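Local coordinates for exopolysaccharide biosynthesis protein (Pantoea stewartii subsp. stewartii DC283, PDB 6TGF) that modifies the glycan of the bacterial biofilm, probably as a hydrolase, and is built as a trimer with a tailspike-like parallel beta-helix fold, at residues Q315-I329 with Q345-R359. Numbering follows the deposited sequence.
Sequences QSPFVFEVSARWVEI and QGLLRNTCPGGQFFR. With EDO (1,2-ethanediol), chain C.
Two successive coils of the parallel beta-helix stack here, and on the outside of one face Phe318 and Glu321 receive Arg349 of the next coil. Between the coils, Arg349 N bonds to Phe320 O at 3.0 Å and Val322 N to Arg349 O at 2.9 Å. Arg349 CB sits 3.4 Å from the centroid of the Phe318 ring, over its face, and the chain, bent at chi3 (62°), places Phe318 CE2 over one face of the guanidinium, the two planes 42° apart. The same group grips the carboxylate side-on in a salt bridge: Arg349 NE meets the syn lone pair of Glu321 OE1 at 3.1 Å, almost in the guanidinium plane, while Arg349 NH2 reaches Glu321 OE2 at 2.8 Å.

The Asn350 amide pairs with the backbone of Ala324, just before the corner at Arg325 and Trp326. Asn350 OD1 accepts Ala324 N at 3.0 Å, and Asn350 ND2 gives a nearly straight bond to Ala324 O at 2.8 Å, with Val327 CG2 packed against ND2. On the inner side, Ile329 CD1 lies 3.5 Å from Leu348 CD1 and also touches the edge of the Phe358 ring, joining two faces of the beta-helix in its core.

At the corner, Trp326 and Phe357 lie side by side, planes nearly parallel but slid so that they barely overlap; Tyr304 of the second subunit meets Trp326 edge-to-face and packs on Phe357. Phe357 CE2 lies over one face of the Arg325 guanidinium, whose plane is 82° from that of the ring.

The backbone bonds hold the coils in register, while the paired amide bonds satisfy the buried backbone N and O of Ala324 and the two-nitrogen grip limits rotation of the Arg349 guanidinium.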
# COMPACT_ATOMS: atom_id res chain seq x y z
N GLN B 315 4.55 -15.35 -33.24
CA GLN B 315 5.28 -16.55 -33.73
C GLN B 315 6.01 -17.24 -32.58
O GLN B 315 6.19 -18.47 -32.66
CB GLN B 315 6.24 -16.16 -34.86
CG GLN B 315 5.55 -15.58 -36.08
CD GLN B 315 4.36 -16.39 -36.53
OE1 GLN B 315 4.48 -17.54 -36.94
NE2 GLN B 315 3.18 -15.80 -36.44
N SER B 316 6.42 -16.49 -31.55
CA SER B 316 7.08 -17.02 -30.32
C SER B 316 6.04 -17.20 -29.22
O SER B 316 5.08 -16.44 -29.15
CB SER B 316 8.21 -16.11 -29.88
OG SER B 316 7.73 -14.81 -29.58
N PRO B 317 6.18 -18.22 -28.34
CA PRO B 317 5.26 -18.38 -27.21
C PRO B 317 5.31 -17.23 -26.20
O PRO B 317 4.33 -17.01 -25.52
CB PRO B 317 5.70 -19.71 -26.55
CG PRO B 317 7.12 -19.92 -27.02
CD PRO B 317 7.20 -19.28 -28.39
N PHE B 318 6.45 -16.52 -26.11
CA PHE B 318 6.63 -15.31 -25.27
C PHE B 318 7.52 -14.30 -26.00
O PHE B 318 8.49 -14.72 -26.66
CB PHE B 318 7.23 -15.68 -23.91
CG PHE B 318 6.38 -16.60 -23.08
CD1 PHE B 318 5.42 -16.10 -22.21
CD2 PHE B 318 6.53 -17.97 -23.16
CE1 PHE B 318 4.64 -16.95 -21.45
CE2 PHE B 318 5.74 -18.83 -22.40
CZ PHE B 318 4.80 -18.31 -21.54
N VAL B 319 7.21 -13.00 -25.89
CA VAL B 319 7.99 -11.89 -26.50
C VAL B 319 9.38 -11.86 -25.83
O VAL B 319 10.36 -11.55 -26.54
CB VAL B 319 7.27 -10.53 -26.38
CG1 VAL B 319 8.10 -9.38 -26.94
CG2 VAL B 319 5.90 -10.55 -27.05
N PHE B 320 9.45 -12.18 -24.54
CA PHE B 320 10.71 -12.23 -23.74
C PHE B 320 10.82 -13.59 -23.02
O PHE B 320 9.96 -13.89 -22.17
CB PHE B 320 10.74 -11.07 -22.74
CG PHE B 320 10.53 -9.72 -23.38
CD1 PHE B 320 11.41 -9.24 -24.33
CD2 PHE B 320 9.45 -8.93 -23.03
CE1 PHE B 320 11.22 -8.00 -24.92
CE2 PHE B 320 9.26 -7.68 -23.62
CZ PHE B 320 10.14 -7.22 -24.56
N GLU B 321 11.85 -14.37 -23.37
CA GLU B 321 12.21 -15.65 -22.70
C GLU B 321 13.44 -15.40 -21.81
O GLU B 321 14.57 -15.56 -22.31
CB GLU B 321 12.51 -16.74 -23.73
CG GLU B 321 11.28 -17.26 -24.44
CD GLU B 321 10.46 -18.27 -23.66
OE1 GLU B 321 10.71 -18.44 -22.45
OE2 GLU B 321 9.58 -18.90 -24.28
N VAL B 322 13.21 -15.04 -20.54
CA VAL B 322 14.28 -14.65 -19.58
C VAL B 322 14.54 -15.81 -18.61
O VAL B 322 13.66 -16.67 -18.47
CB VAL B 322 13.92 -13.35 -18.83
CG1 VAL B 322 13.56 -12.23 -19.79
CG2 VAL B 322 12.81 -13.55 -17.81
N SER B 323 15.72 -15.80 -17.99
CA SER B 323 16.14 -16.74 -16.91
C SER B 323 17.01 -15.98 -15.91
O SER B 323 18.25 -16.09 -16.00
CB SER B 323 16.84 -17.94 -17.49
OG SER B 323 17.28 -18.81 -16.45
N ALA B 324 16.38 -15.23 -15.00
CA ALA B 324 17.04 -14.37 -13.99
C ALA B 324 16.40 -14.58 -12.61
O ALA B 324 15.20 -14.91 -12.56
CB ALA B 324 16.94 -12.92 -14.43
N ARG B 325 17.18 -14.39 -11.54
CA ARG B 325 16.71 -14.49 -10.13
C ARG B 325 15.81 -13.29 -9.81
O ARG B 325 14.77 -13.49 -9.17
CB ARG B 325 17.90 -14.55 -9.17
CG ARG B 325 17.50 -14.74 -7.71
CD ARG B 325 18.67 -15.12 -6.81
NE ARG B 325 18.32 -15.20 -5.40
CZ ARG B 325 17.67 -16.21 -4.82
NH1 ARG B 325 17.26 -17.25 -5.53
NH2 ARG B 325 17.43 -16.17 -3.52
N TRP B 326 16.21 -12.08 -10.25
CA TRP B 326 15.45 -10.82 -10.06
C TRP B 326 14.95 -10.31 -11.41
O TRP B 326 15.76 -10.22 -12.35
CB TRP B 326 16.32 -9.77 -9.35
CG TRP B 326 16.55 -10.06 -7.90
CD1 TRP B 326 15.71 -9.79 -6.86
CD2 TRP B 326 17.72 -10.67 -7.32
NE1 TRP B 326 16.26 -10.20 -5.68
CE2 TRP B 326 17.49 -10.75 -5.93
CE3 TRP B 326 18.92 -11.17 -7.84
CZ2 TRP B 326 18.43 -11.29 -5.06
CZ3 TRP B 326 19.85 -11.71 -6.98
CH2 TRP B 326 19.60 -11.77 -5.60
N VAL B 327 13.65 -10.00 -11.50
CA VAL B 327 12.97 -9.51 -12.73
C VAL B 327 12.07 -8.32 -12.36
O VAL B 327 11.33 -8.42 -11.37
CB VAL B 327 12.16 -10.63 -13.41
CG1 VAL B 327 11.42 -10.13 -14.65
CG2 VAL B 327 13.04 -11.82 -13.78
N GLU B 328 12.16 -7.23 -13.14
CA GLU B 328 11.31 -6.01 -13.01
C GLU B 328 10.73 -5.67 -14.39
O GLU B 328 11.53 -5.40 -15.31
CB GLU B 328 12.12 -4.85 -12.43
CG GLU B 328 12.82 -5.18 -11.12
CD GLU B 328 13.61 -4.04 -10.49
OE1 GLU B 328 14.21 -3.23 -11.25
OE2 GLU B 328 13.64 -3.95 -9.25
N ILE B 329 9.40 -5.72 -14.52
CA ILE B 329 8.64 -5.25 -15.72
C ILE B 329 7.75 -4.09 -15.28
O ILE B 329 7.01 -4.27 -14.29
CB ILE B 329 7.80 -6.38 -16.35
CG1 ILE B 329 8.56 -7.71 -16.41
CG2 ILE B 329 7.31 -5.96 -17.73
CD1 ILE B 329 7.75 -8.84 -17.00
N GLN B 345 1.02 -16.07 -27.94
CA GLN B 345 2.23 -15.30 -27.53
C GLN B 345 1.92 -14.53 -26.24
O GLN B 345 0.99 -13.70 -26.26
CB GLN B 345 2.66 -14.35 -28.65
CG GLN B 345 3.96 -13.60 -28.34
CD GLN B 345 4.52 -12.92 -29.56
OE1 GLN B 345 3.81 -12.24 -30.29
NE2 GLN B 345 5.81 -13.10 -29.78
N GLY B 346 2.69 -14.80 -25.18
CA GLY B 346 2.68 -14.02 -23.92
C GLY B 346 3.68 -12.88 -23.99
O GLY B 346 4.32 -12.73 -25.05
N LEU B 347 3.83 -12.11 -22.91
CA LEU B 347 4.79 -10.97 -22.83
C LEU B 347 6.14 -11.48 -22.33
O LEU B 347 7.15 -11.24 -23.02
CB LEU B 347 4.23 -9.87 -21.91
CG LEU B 347 5.19 -8.71 -21.63
CD1 LEU B 347 5.71 -8.09 -22.92
CD2 LEU B 347 4.51 -7.64 -20.78
N LEU B 348 6.17 -12.14 -21.16
CA LEU B 348 7.43 -12.63 -20.53
C LEU B 348 7.19 -13.98 -19.85
O LEU B 348 6.14 -14.16 -19.21
CB LEU B 348 7.93 -11.59 -19.52
CG LEU B 348 9.25 -11.94 -18.84
CD1 LEU B 348 10.17 -10.73 -18.76
CD2 LEU B 348 9.02 -12.53 -17.45
N ARG B 349 8.16 -14.89 -20.00
CA ARG B 349 8.31 -16.12 -19.17
C ARG B 349 9.71 -16.12 -18.54
O ARG B 349 10.69 -15.92 -19.29
CB ARG B 349 8.12 -17.39 -19.99
CG ARG B 349 8.53 -18.65 -19.25
CD ARG B 349 7.99 -19.93 -19.87
NE ARG B 349 8.48 -20.15 -21.22
CZ ARG B 349 8.08 -21.14 -22.02
NH1 ARG B 349 7.17 -22.01 -21.60
NH2 ARG B 349 8.58 -21.25 -23.23
N ASN B 350 9.79 -16.34 -17.23
CA ASN B 350 11.06 -16.54 -16.48
C ASN B 350 11.18 -18.03 -16.14
O ASN B 350 10.25 -18.56 -15.50
CB ASN B 350 11.11 -15.65 -15.23
CG ASN B 350 12.48 -15.57 -14.60
OD1 ASN B 350 13.47 -16.04 -15.17
ND2 ASN B 350 12.57 -14.96 -13.43
N THR B 351 12.26 -18.68 -16.59
CA THR B 351 12.49 -20.14 -16.45
C THR B 351 13.67 -20.42 -15.50
O THR B 351 14.04 -21.61 -15.38
CB THR B 351 12.72 -20.79 -17.82
OG1 THR B 351 13.68 -20.02 -18.55
CG2 THR B 351 11.45 -20.92 -18.63
N CYS B 352 14.22 -19.39 -14.86
CA CYS B 352 15.32 -19.53 -13.85
C CYS B 352 14.83 -20.37 -12.68
O CYS B 352 13.90 -19.98 -11.98
CB CYS B 352 15.78 -18.17 -13.34
SG CYS B 352 17.07 -18.28 -12.08
N PRO B 353 15.42 -21.57 -12.44
CA PRO B 353 15.02 -22.41 -11.31
C PRO B 353 15.77 -22.06 -10.02
O PRO B 353 16.79 -21.39 -10.10
CB PRO B 353 15.42 -23.80 -11.82
CG PRO B 353 16.69 -23.54 -12.60
CD PRO B 353 16.51 -22.17 -13.22
N GLY B 354 15.26 -22.53 -8.88
CA GLY B 354 15.88 -22.33 -7.56
C GLY B 354 15.66 -20.92 -7.03
O GLY B 354 16.61 -20.35 -6.46
N GLY B 355 14.45 -20.38 -7.21
CA GLY B 355 14.01 -19.10 -6.62
C GLY B 355 13.95 -17.99 -7.65
O GLY B 355 14.99 -17.69 -8.27
N GLN B 356 12.76 -17.38 -7.81
CA GLN B 356 12.53 -16.19 -8.67
C GLN B 356 11.91 -15.07 -7.83
O GLN B 356 10.98 -15.35 -7.05
CB GLN B 356 11.61 -16.54 -9.84
CG GLN B 356 12.32 -17.23 -11.00
CD GLN B 356 11.40 -17.54 -12.15
OE1 GLN B 356 10.29 -17.02 -12.24
NE2 GLN B 356 11.85 -18.40 -13.04
N PHE B 357 12.43 -13.85 -7.99
CA PHE B 357 11.85 -12.58 -7.48
C PHE B 357 11.25 -11.83 -8.67
O PHE B 357 11.90 -11.80 -9.74
CB PHE B 357 12.91 -11.75 -6.77
CG PHE B 357 13.42 -12.33 -5.47
CD1 PHE B 357 12.77 -12.07 -4.28
CD2 PHE B 357 14.55 -13.13 -5.44
CE1 PHE B 357 13.23 -12.60 -3.08
CE2 PHE B 357 15.01 -13.66 -4.25
CZ PHE B 357 14.36 -13.39 -3.07
N PHE B 358 10.05 -11.26 -8.51
CA PHE B 358 9.32 -10.52 -9.58
C PHE B 358 8.66 -9.27 -9.01
O PHE B 358 7.96 -9.36 -7.98
CB PHE B 358 8.29 -11.43 -10.25
CG PHE B 358 7.63 -10.82 -11.46
CD1 PHE B 358 6.46 -10.09 -11.35
CD2 PHE B 358 8.19 -10.97 -12.72
CE1 PHE B 358 5.86 -9.53 -12.46
CE2 PHE B 358 7.59 -10.41 -13.83
CZ PHE B 358 6.43 -9.69 -13.70
N ARG B 359 8.88 -8.13 -9.67
CA ARG B 359 8.17 -6.84 -9.43
C ARG B 359 7.55 -6.38 -10.75
O ARG B 359 8.30 -6.20 -11.73
CB ARG B 359 9.13 -5.80 -8.85
CG ARG B 359 9.45 -6.01 -7.38
CD ARG B 359 10.32 -4.92 -6.79
NE ARG B 359 9.64 -3.63 -6.76
CZ ARG B 359 8.73 -3.27 -5.85
NH1 ARG B 359 8.38 -4.10 -4.87
NH2 ARG B 359 8.18 -2.07 -5.91
C1 EDO C . 19.80 -13.16 -1.60
O1 EDO C . 18.58 -13.43 -2.26
C2 EDO C . 20.53 -12.00 -2.18
O2 EDO C . 21.34 -11.29 -1.25